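Local structure of Alr3699 protein (Nostoc sp., 4XSO) at residues Pro56-Pro64 with Ala84-Thr93; Ala94-Gln105 with Ala118-Asp128. The protein is a glycosyltransferase-like protein of the GT-B clan, whose chain folds into two domains, each built around a parallel beta sheet. One frame throughout, in Å; residues are numbered along the deposited sequence.

How the contacts relate
Read from the N terminus, the chain first makes contact 1, where the run leaving edge strand 57-59 packs along helix 85-95, from Pro85 to Thr93; this closes a connection of 19 residues, of which 65-78 are not modelled. Contact 2 opens only after contact 1 has closed, so the two follow in series, neither enclosing nor crossing the other. It closes the beta-alpha-beta unit of strand 99-102, helix 105-118 and strand 122-126. Helix 85-95 serves both, most of its length in contact 1, its last residues in contact 2, and Val91 O packs on Ala118 CB. Together they tie the edge of the seven-stranded sheet to its middle.

Contact 1 of 2, residues Pro56-Pro64 with Ala84-Thr93; sequences PVEVFTNQP and APLVAKVVQT
Lys89 and Phe60 show how a strand exit can be fastened to a helix by one polar and one apolar grip. The ammonium of Lys89 bonds to two backbone carbonyls, with NZ 2.7 Å from Thr61 O and 2.6 Å from Gln63 O. The two acceptors are met differently: NZ stands above the carbonyl plane of Thr61 but is tilted only 18° from that of Gln63. Water 1 gives NZ a further partner and also accepts from Thr61 N. A chain extended beyond CG carries the amine this far, while its root, Lys89 CB, lies 3.6 Å from Phe60 CD1.

The Phe60 ring has Val90 CG2 over one face, offset toward the rim, and Glu58 CG over the opposite face. At its edge stands Thr93 OG1, 3.4 Å from Phe60 CE1. That hydroxyl is already engaged, donating to Lys89 O in the preceding turn of its own helix, where the backbone N of Thr93 arrives from the other face of the same carbonyl.

At the helix start, Asn62 OD1 accepts from Leu86 N at 3.1 Å, so a side chain from the strand exit serves an amide in the first turn. Pro85 packs beside this bond, its CD 3.3 Å from Asn62 OD1 and its CB against Gln63 O. Behind these contacts, an ST turn shapes the acceptor run: Thr61 OG1, between backbone N and carbonyl carbon (chi1 64°), accepts from Gln63 N.

Outward, strand 57-59 is bonded to strand 36-40 through Val38 and Leu40, and Val57 leans on helix 45-52. Helix 85-95 rests through Val87, Val90 and Val91 on helix 105-118, while Leu83 of the second subunit packs against Asn62 and Leu86.

Contact 2 of 2, residues Ala94-Gln105 with Ala118-Asp128; sequences AHEYDLIYANTQ and ARRPLVYHLHD
A bend at chi2 (-74°) turns Arg120 toward the end of helix 85-95, where its NH2 donates to His95 O at 2.7 Å, in the guanidinium plane and on a carbonyl lone pair. NE adds weak bonds to Ala94 O and Tyr97 O, so one guanidinium gathers three carbonyls of the turn. Tyr101 and His125, each with CG anti to the backbone N, lie side by side and point the same way, which brings Tyr101 OH to 2.9 Å from His125 ND1 in a hydrogen bond. Val123 CG1 lies over one face of the tyrosine ring, toward its rim.

Between these ends the parallel strands pair regularly, from Ile100 N to Pro121 O (3.0 Å) through to His125 N to Ala102 O (2.8 Å). Past them, His127 NE2 donates to Asn103 OD1 at 2.6 Å, in the imidazole plane but above the amide plane. Asn103 ND2 is held by Asp13 and Ala21, and His127 ND1 is hydrogen-bonded to a glycerol molecule.

Both strands belong to a beta-alpha-beta unit whose helix 105-118 ends in a Schellman motif at Arg119; strand 9-13 flanks 99-102, strand 153-156 flanks 122-126, and helix 20-29 packs on Tyr101 and His125.

Contact 1 of 2, residues Pro56-Pro64 with Ala84-Thr93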
loop_
_atom_site.group_PDB
_atom_site.type_symbol
_atom_site.label_atom_id
_atom_site.label_comp_id
_atom_site.label_asym_id
_atom_site.label_seq_id
_atom_site.Cartn_x
_atom_site.Cartn_y
_atom_site.Cartn_z
ATOM N N PRO A 56 10.288 -13.513 18.899
ATOM C CA PRO A 56 9.596 -14.091 17.785
ATOM C C PRO A 56 9.896 -13.291 16.517
ATOM O O PRO A 56 9.917 -12.043 16.552
ATOM C CB PRO A 56 8.139 -14.026 18.170
ATOM C CG PRO A 56 8.124 -13.905 19.659
ATOM C CD PRO A 56 9.386 -13.117 19.990
ATOM N N VAL A 57 10.057 -14.017 15.422
ATOM C CA VAL A 57 10.441 -13.385 14.142
ATOM C C VAL A 57 9.744 -14.104 13.032
ATOM O O VAL A 57 9.534 -15.318 13.101
ATOM C CB VAL A 57 11.973 -13.249 13.918
ATOM C CG1 VAL A 57 12.625 -14.584 13.949
ATOM C CG2 VAL A 57 12.273 -12.599 12.556
ATOM N N GLU A 58 9.334 -13.328 12.034
ATOM C CA GLU A 58 8.665 -13.814 10.826
ATOM C C GLU A 58 9.184 -13.018 9.637
ATOM O O GLU A 58 9.452 -11.788 9.723
ATOM C CB GLU A 58 7.144 -13.604 10.884
ATOM C CG GLU A 58 6.410 -14.253 9.699
ATOM C CD GLU A 58 4.902 -14.367 9.904
ATOM O OE1 GLU A 58 4.434 -14.123 11.044
ATOM O OE2 GLU A 58 4.188 -14.695 8.923
ATOM N N VAL A 59 9.353 -13.717 8.526
ATOM C CA VAL A 59 9.834 -13.067 7.318
ATOM C C VAL A 59 8.618 -12.894 6.412
ATOM O O VAL A 59 7.979 -13.872 6.060
ATOM C CB VAL A 59 10.933 -13.916 6.632
ATOM C CG1 VAL A 59 11.218 -13.366 5.244
ATOM C CG2 VAL A 59 12.214 -13.921 7.459
ATOM N N PHE A 60 8.297 -11.664 6.026
ATOM C CA PHE A 60 7.162 -11.421 5.112
ATOM C C PHE A 60 7.706 -11.237 3.701
ATOM O O PHE A 60 8.653 -10.464 3.485
ATOM C CB PHE A 60 6.415 -10.188 5.536
ATOM C CG PHE A 60 5.689 -10.354 6.829
ATOM C CD1 PHE A 60 4.457 -10.980 6.865
ATOM C CD2 PHE A 60 6.249 -9.921 8.013
ATOM C CE1 PHE A 60 3.772 -11.138 8.051
ATOM C CE2 PHE A 60 5.579 -10.084 9.195
ATOM C CZ PHE A 60 4.349 -10.712 9.224
ATOM N N THR A 61 7.153 -11.971 2.741
ATOM C CA THR A 61 7.671 -11.878 1.373
ATOM C C THR A 61 6.543 -11.475 0.502
ATOM O O THR A 61 5.356 -11.585 0.892
ATOM C CB THR A 61 8.117 -13.231 0.803
ATOM O OG1 THR A 61 6.961 -14.072 0.719
ATOM C CG2 THR A 61 9.164 -13.881 1.664
ATOM N N ASN A 62 6.905 -11.127 -0.727
ATOM C CA ASN A 62 5.902 -10.814 -1.709
ATOM C C ASN A 62 5.302 -12.011 -2.473
ATOM O O ASN A 62 4.744 -11.827 -3.531
ATOM C CB ASN A 62 6.406 -9.733 -2.661
ATOM C CG ASN A 62 5.306 -8.776 -3.038
ATOM O OD1 ASN A 62 4.513 -8.346 -2.191
ATOM N ND2 ASN A 62 5.227 -8.453 -4.322
ATOM N N GLN A 63 5.349 -13.214 -1.901
ATOM C CA GLN A 63 4.683 -14.396 -2.486
ATOM C C GLN A 63 3.170 -14.465 -2.264
ATOM O O GLN A 63 2.673 -14.032 -1.218
ATOM C CB GLN A 63 5.284 -15.677 -1.919
ATOM C CG GLN A 63 6.701 -15.943 -2.394
ATOM C CD GLN A 63 7.483 -16.822 -1.432
ATOM O OE1 GLN A 63 6.956 -17.794 -0.880
ATOM N NE2 GLN A 63 8.750 -16.477 -1.226
ATOM N N PRO A 64 2.439 -15.088 -3.213
ATOM C CA PRO A 64 0.979 -14.977 -3.254
ATOM C C PRO A 64 0.258 -15.519 -2.015
ATOM O O PRO A 64 0.747 -16.466 -1.409
ATOM C CB PRO A 64 0.610 -15.799 -4.507
ATOM C CG PRO A 64 1.870 -15.901 -5.313
ATOM C CD PRO A 64 2.939 -15.991 -4.272
ATOM N N ALA A 84 -1.263 -6.964 -3.312
ATOM C CA ALA A 84 0.044 -6.572 -2.733
ATOM C C ALA A 84 0.280 -7.492 -1.554
ATOM O O ALA A 84 -0.054 -7.126 -0.422
ATOM C CB ALA A 84 0.018 -5.112 -2.274
ATOM N N PRO A 85 0.779 -8.720 -1.826
ATOM C CA PRO A 85 0.627 -9.771 -0.806
ATOM C C PRO A 85 1.522 -9.524 0.444
ATOM O O PRO A 85 1.134 -9.865 1.552
ATOM C CB PRO A 85 1.013 -11.073 -1.578
ATOM C CG PRO A 85 1.082 -10.673 -3.039
ATOM C CD PRO A 85 1.480 -9.230 -3.022
ATOM N N LEU A 86 2.687 -8.944 0.238
ATOM C CA LEU A 86 3.512 -8.441 1.340
ATOM C C LEU A 86 2.740 -7.541 2.266
ATOM O O LEU A 86 2.592 -7.859 3.468
ATOM C CB LEU A 86 4.776 -7.747 0.847
ATOM C CG LEU A 86 5.968 -7.737 1.842
ATOM C CD1 LEU A 86 7.300 -7.618 1.109
ATOM C CD2 LEU A 86 5.829 -6.632 2.865
ATOM N N VAL A 87 2.197 -6.443 1.719
ATOM C CA VAL A 87 1.341 -5.541 2.504
ATOM C C VAL A 87 0.164 -6.269 3.172
ATOM O O VAL A 87 -0.085 -6.129 4.343
ATOM C CB VAL A 87 0.856 -4.399 1.613
ATOM C CG1 VAL A 87 -0.066 -3.482 2.373
ATOM C CG2 VAL A 87 2.082 -3.668 1.068
ATOM N N ALA A 88 -0.497 -7.130 2.429
ATOM C CA ALA A 88 -1.643 -7.834 2.933
ATOM C C ALA A 88 -1.320 -8.776 4.087
ATOM O O ALA A 88 -2.107 -8.927 5.015
ATOM C CB ALA A 88 -2.270 -8.624 1.808
ATOM N N LYS A 89 -0.177 -9.447 4.000
ATOM C CA LYS A 89 0.333 -10.210 5.130
ATOM C C LYS A 89 0.615 -9.370 6.393
ATOM O O LYS A 89 0.234 -9.760 7.540
ATOM C CB LYS A 89 1.612 -10.917 4.684
ATOM C CG LYS A 89 1.357 -12.078 3.753
ATOM C CD LYS A 89 2.628 -12.388 2.967
ATOM C CE LYS A 89 2.464 -13.552 1.993
ATOM N NZ LYS A 89 3.696 -13.714 1.176
ATOM N N VAL A 90 1.274 -8.229 6.184
ATOM C CA VAL A 90 1.601 -7.333 7.274
ATOM C C VAL A 90 0.273 -6.858 7.925
ATOM O O VAL A 90 0.086 -6.940 9.138
ATOM C CB VAL A 90 2.506 -6.162 6.815
ATOM C CG1 VAL A 90 2.710 -5.153 7.939
ATOM C CG2 VAL A 90 3.878 -6.643 6.384
ATOM N N VAL A 91 -0.683 -6.440 7.103
ATOM C CA VAL A 91 -1.983 -5.966 7.617
ATOM C C VAL A 91 -2.699 -7.004 8.438
ATOM O O VAL A 91 -3.257 -6.704 9.462
ATOM C CB VAL A 91 -2.939 -5.568 6.492
ATOM C CG1 VAL A 91 -4.327 -5.256 7.061
ATOM C CG2 VAL A 91 -2.382 -4.429 5.670
ATOM N N GLN A 92 -2.734 -8.204 7.914
ATOM C CA GLN A 92 -3.390 -9.338 8.517
ATOM C C GLN A 92 -2.708 -9.625 9.849
ATOM O O GLN A 92 -3.365 -9.759 10.837
ATOM C CB GLN A 92 -3.237 -10.538 7.575
ATOM C CG GLN A 92 -4.309 -11.596 7.675
ATOM C CD GLN A 92 -4.195 -12.467 8.890
ATOM O OE1 GLN A 92 -3.142 -13.047 9.150
ATOM N NE2 GLN A 92 -5.305 -12.613 9.627
ATOM N N THR A 93 -1.370 -9.621 9.887
ATOM C CA THR A 93 -0.646 -9.804 11.150
ATOM C C THR A 93 -0.974 -8.720 12.232
ATOM O O THR A 93 -1.313 -9.022 13.429
ATOM C CB THR A 93 0.823 -9.916 10.852
ATOM O OG1 THR A 93 1.002 -11.088 10.054
ATOM C CG2 THR A 93 1.634 -10.099 12.097
HETATM O O HOH W 1 5.726 -14.208 3.616
#

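Contact 2 of 2, residues Ala94-Gln105 with Ala118-Asp128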
loop_
_atom_site.group_PDB
_atom_site.type_symbol
_atom_site.label_atom_id
_atom_site.label_comp_id
_atom_site.label_asym_id
_atom_site.label_seq_id
_atom_site.Cartn_x
_atom_site.Cartn_y
_atom_site.Cartn_z
ATOM N N ALA A 94 -1.024 -7.495 11.741
ATOM C CA ALA A 94 -1.260 -6.317 12.540
ATOM C C ALA A 94 -2.564 -6.291 13.323
ATOM O O ALA A 94 -2.635 -5.680 14.416
ATOM C CB ALA A 94 -1.115 -5.059 11.639
ATOM N N HIS A 95 -3.596 -6.949 12.779
ATOM C CA HIS A 95 -4.878 -7.112 13.462
ATOM C C HIS A 95 -4.667 -7.732 14.844
ATOM O O HIS A 95 -5.282 -7.289 15.806
ATOM C CB HIS A 95 -5.897 -7.930 12.589
ATOM C CG HIS A 95 -7.096 -8.406 13.347
ATOM N ND1 HIS A 95 -8.184 -7.598 13.607
ATOM C CD2 HIS A 95 -7.365 -9.596 13.936
ATOM C CE1 HIS A 95 -9.072 -8.273 14.319
ATOM N NE2 HIS A 95 -8.601 -9.490 14.530
ATOM N N GLU A 96 -3.721 -8.665 14.960
ATOM C CA GLU A 96 -3.426 -9.344 16.232
ATOM C C GLU A 96 -2.543 -8.560 17.198
ATOM O O GLU A 96 -2.262 -9.025 18.320
ATOM C CB GLU A 96 -2.726 -10.661 15.924
ATOM C CG GLU A 96 -3.466 -11.530 14.908
ATOM C CD GLU A 96 -4.846 -11.965 15.412
ATOM O OE1 GLU A 96 -5.022 -12.095 16.650
ATOM O OE2 GLU A 96 -5.763 -12.189 14.584
ATOM N N TYR A 97 -2.082 -7.380 16.773
ATOM C CA TYR A 97 -1.180 -6.584 17.601
ATOM C C TYR A 97 -1.834 -5.230 17.897
ATOM O O TYR A 97 -2.866 -4.886 17.296
ATOM C CB TYR A 97 0.186 -6.481 16.909
ATOM C CG TYR A 97 0.890 -7.812 16.922
ATOM C CD1 TYR A 97 0.594 -8.765 15.962
ATOM C CD2 TYR A 97 1.794 -8.131 17.933
ATOM C CE1 TYR A 97 1.131 -10.022 16.016
ATOM C CE2 TYR A 97 2.352 -9.386 17.999
ATOM C CZ TYR A 97 1.998 -10.323 17.051
ATOM O OH TYR A 97 2.572 -11.513 17.057
ATOM N N ASP A 98 -1.303 -4.496 18.861
ATOM C CA ASP A 98 -1.911 -3.249 19.263
ATOM C C ASP A 98 -1.160 -2.006 18.754
ATOM O O ASP A 98 -1.630 -0.905 18.936
ATOM C CB ASP A 98 -1.925 -3.162 20.747
ATOM C CG ASP A 98 -2.637 -4.316 21.375
ATOM O OD1 ASP A 98 -3.849 -4.504 21.166
ATOM O OD2 ASP A 98 -1.954 -5.072 22.063
ATOM N N LEU A 99 0.049 -2.195 18.256
ATOM C CA LEU A 99 0.888 -1.137 17.838
ATOM C C LEU A 99 1.914 -1.673 16.814
ATOM O O LEU A 99 2.411 -2.799 16.937
ATOM C CB LEU A 99 1.627 -0.608 19.082
ATOM C CG LEU A 99 2.521 0.629 18.750
ATOM C CD1 LEU A 99 2.363 1.721 19.766
ATOM C CD2 LEU A 99 3.996 0.297 18.619
ATOM N N ILE A 100 2.241 -0.845 15.830
ATOM C CA ILE A 100 3.187 -1.184 14.805
ATOM C C ILE A 100 4.377 -0.271 15.010
ATOM O O ILE A 100 4.206 0.969 15.095
ATOM C CB ILE A 100 2.618 -0.944 13.379
ATOM C CG1 ILE A 100 1.379 -1.790 13.125
ATOM C CG2 ILE A 100 3.616 -1.256 12.318
ATOM C CD1 ILE A 100 0.672 -1.266 11.861
ATOM N N TYR A 101 5.582 -0.884 15.093
ATOM C CA TYR A 101 6.799 -0.123 15.415
ATOM C C TYR A 101 7.788 -0.370 14.287
ATOM O O TYR A 101 8.396 -1.443 14.189
ATOM C CB TYR A 101 7.301 -0.577 16.793
ATOM C CG TYR A 101 8.383 0.187 17.455
ATOM C CD1 TYR A 101 9.666 0.211 16.957
ATOM C CD2 TYR A 101 8.158 0.751 18.713
ATOM C CE1 TYR A 101 10.704 0.822 17.655
ATOM C CE2 TYR A 101 9.181 1.388 19.424
ATOM C CZ TYR A 101 10.442 1.426 18.901
ATOM O OH TYR A 101 11.449 2.045 19.608
ATOM N N ALA A 102 7.834 0.593 13.381
ATOM C CA ALA A 102 8.685 0.527 12.165
ATOM C C ALA A 102 10.063 1.078 12.464
ATOM O O ALA A 102 10.210 2.226 12.922
ATOM C CB ALA A 102 8.038 1.306 11.042
ATOM N N ASN A 103 11.063 0.251 12.150
ATOM C CA ASN A 103 12.432 0.480 12.524
ATOM C C ASN A 103 13.378 0.880 11.365
ATOM O O ASN A 103 14.548 1.133 11.583
ATOM C CB ASN A 103 12.942 -0.742 13.278
ATOM C CG ASN A 103 14.109 -0.402 14.207
ATOM O OD1 ASN A 103 13.971 0.414 15.072
ATOM N ND2 ASN A 103 15.249 -1.078 14.038
ATOM N N THR A 104 12.849 0.944 10.152
ATOM C CA THR A 104 13.632 1.267 8.966
ATOM C C THR A 104 12.678 1.883 7.986
ATOM O O THR A 104 11.444 1.915 8.216
ATOM C CB THR A 104 14.301 0.031 8.285
ATOM O OG1 THR A 104 13.297 -0.777 7.641
ATOM C CG2 THR A 104 15.110 -0.775 9.261
ATOM N N GLN A 105 13.234 2.476 6.908
ATOM C CA GLN A 105 12.394 3.215 5.944
ATOM C C GLN A 105 11.339 2.456 5.196
ATOM O O GLN A 105 10.197 2.899 5.079
ATOM C CB GLN A 105 13.244 3.911 4.873
ATOM C CG GLN A 105 13.783 5.235 5.285
ATOM C CD GLN A 105 14.552 5.930 4.155
ATOM O OE1 GLN A 105 15.768 6.166 4.268
ATOM N NE2 GLN A 105 13.855 6.238 3.057
ATOM N N ALA A 118 -5.442 -1.596 9.228
ATOM C CA ALA A 118 -5.769 -2.492 10.346
ATOM C C ALA A 118 -6.227 -1.699 11.508
ATOM O O ALA A 118 -6.677 -2.260 12.476
ATOM C CB ALA A 118 -4.573 -3.385 10.751
ATOM N N ARG A 119 -6.060 -0.375 11.451
ATOM C CA ARG A 119 -6.510 0.552 12.539
ATOM C C ARG A 119 -5.662 0.382 13.764
ATOM O O ARG A 119 -6.163 0.161 14.864
ATOM C CB ARG A 119 -8.036 0.395 12.904
ATOM C CG ARG A 119 -8.947 0.054 11.735
ATOM C CD ARG A 119 -9.363 1.278 10.951
ATOM N NE ARG A 119 -10.375 2.020 11.703
ATOM C CZ ARG A 119 -10.950 3.153 11.304
ATOM N NH1 ARG A 119 -10.637 3.707 10.130
ATOM N NH2 ARG A 119 -11.851 3.733 12.097
ATOM N N ARG A 120 -4.350 0.526 13.594
ATOM C CA ARG A 120 -3.434 0.420 14.739
ATOM C C ARG A 120 -2.454 1.591 14.734
ATOM O O ARG A 120 -2.013 1.999 13.683
ATOM C CB ARG A 120 -2.636 -0.887 14.599
ATOM C CG ARG A 120 -3.497 -2.128 14.478
ATOM C CD ARG A 120 -4.102 -2.441 15.845
ATOM N NE ARG A 120 -4.863 -3.704 15.845
ATOM C CZ ARG A 120 -6.195 -3.805 15.827
ATOM N NH1 ARG A 120 -6.987 -2.726 15.726
ATOM N NH2 ARG A 120 -6.739 -5.017 15.892
ATOM N N PRO A 121 -2.136 2.150 15.905
ATOM C CA PRO A 121 -1.153 3.250 15.844
ATOM C C PRO A 121 0.251 2.784 15.348
ATOM O O PRO A 121 0.585 1.615 15.386
ATOM C CB PRO A 121 -1.076 3.745 17.271
ATOM C CG PRO A 121 -1.639 2.599 18.120
ATOM C CD PRO A 121 -2.605 1.850 17.265
ATOM N N LEU A 122 1.031 3.742 14.902
ATOM C CA LEU A 122 2.313 3.511 14.313
ATOM C C LEU A 122 3.329 4.434 14.998
ATOM O O LEU A 122 3.098 5.644 15.202
ATOM C CB LEU A 122 2.230 3.851 12.851
ATOM C CG LEU A 122 3.519 3.953 12.047
ATOM C CD1 LEU A 122 4.070 2.564 11.851
ATOM C CD2 LEU A 122 3.313 4.688 10.686
ATOM N N VAL A 123 4.461 3.825 15.289
ATOM C CA VAL A 123 5.666 4.476 15.752
ATOM C C VAL A 123 6.720 4.184 14.726
ATOM O O VAL A 123 6.852 3.066 14.257
ATOM C CB VAL A 123 6.169 3.900 17.097
ATOM C CG1 VAL A 123 7.479 4.576 17.429
ATOM C CG2 VAL A 123 5.139 4.121 18.229
ATOM N N TYR A 124 7.437 5.208 14.340
ATOM C CA TYR A 124 8.576 5.116 13.509
ATOM C C TYR A 124 9.828 5.448 14.365
ATOM O O TYR A 124 9.910 6.510 14.928
ATOM C CB TYR A 124 8.455 6.171 12.409
ATOM C CG TYR A 124 9.596 6.300 11.406
ATOM C CD1 TYR A 124 10.387 5.252 11.081
ATOM C CD2 TYR A 124 9.804 7.522 10.727
ATOM C CE1 TYR A 124 11.387 5.377 10.133
ATOM C CE2 TYR A 124 10.799 7.672 9.782
ATOM C CZ TYR A 124 11.577 6.580 9.488
ATOM O OH TYR A 124 12.549 6.654 8.518
ATOM N N HIS A 125 10.764 4.523 14.442
ATOM C CA HIS A 125 12.071 4.767 15.061
ATOM C C HIS A 125 13.075 4.989 14.011
ATOM O O HIS A 125 13.332 4.090 13.221
ATOM C CB HIS A 125 12.472 3.554 15.859
ATOM C CG HIS A 125 13.568 3.830 16.806
ATOM N ND1 HIS A 125 13.610 3.250 18.042
ATOM C CD2 HIS A 125 14.655 4.637 16.718
ATOM C CE1 HIS A 125 14.693 3.659 18.675
ATOM N NE2 HIS A 125 15.349 4.493 17.894
ATOM N N LEU A 126 13.538 6.234 13.950
ATOM C CA LEU A 126 14.348 6.747 12.892
ATOM C C LEU A 126 15.791 6.544 13.343
ATOM O O LEU A 126 16.262 7.171 14.329
ATOM C CB LEU A 126 14.027 8.232 12.763
ATOM C CG LEU A 126 14.821 9.067 11.740
ATOM C CD1 LEU A 126 14.631 8.586 10.309
ATOM C CD2 LEU A 126 14.432 10.526 11.824
ATOM N N HIS A 127 16.500 5.667 12.657
ATOM C CA HIS A 127 17.875 5.415 12.955
ATOM C C HIS A 127 18.815 6.046 11.907
ATOM O O HIS A 127 20.040 5.928 12.059
ATOM C CB HIS A 127 18.177 3.923 13.003
ATOM C CG HIS A 127 17.436 3.174 14.061
ATOM N ND1 HIS A 127 17.869 3.120 15.357
ATOM C CD2 HIS A 127 16.312 2.422 14.012
ATOM C CE1 HIS A 127 17.048 2.389 16.082
ATOM N NE2 HIS A 127 16.105 1.929 15.285
ATOM N N ASP A 128 18.263 6.701 10.878
ATOM C CA ASP A 128 19.089 7.262 9.776
ATOM C C ASP A 128 19.104 8.784 9.844
ATOM O O ASP A 128 18.202 9.408 10.411
ATOM C CB ASP A 128 18.525 6.911 8.399
ATOM C CG ASP A 128 18.315 5.396 8.183
ATOM O OD1 ASP A 128 19.279 4.652 8.364
ATOM O OD2 ASP A 128 17.202 4.986 7.778
HETATM O O HOH W 2 15.065 3.831 11.008
HETATM O O HOH W 3 16.042 2.667 6.705
#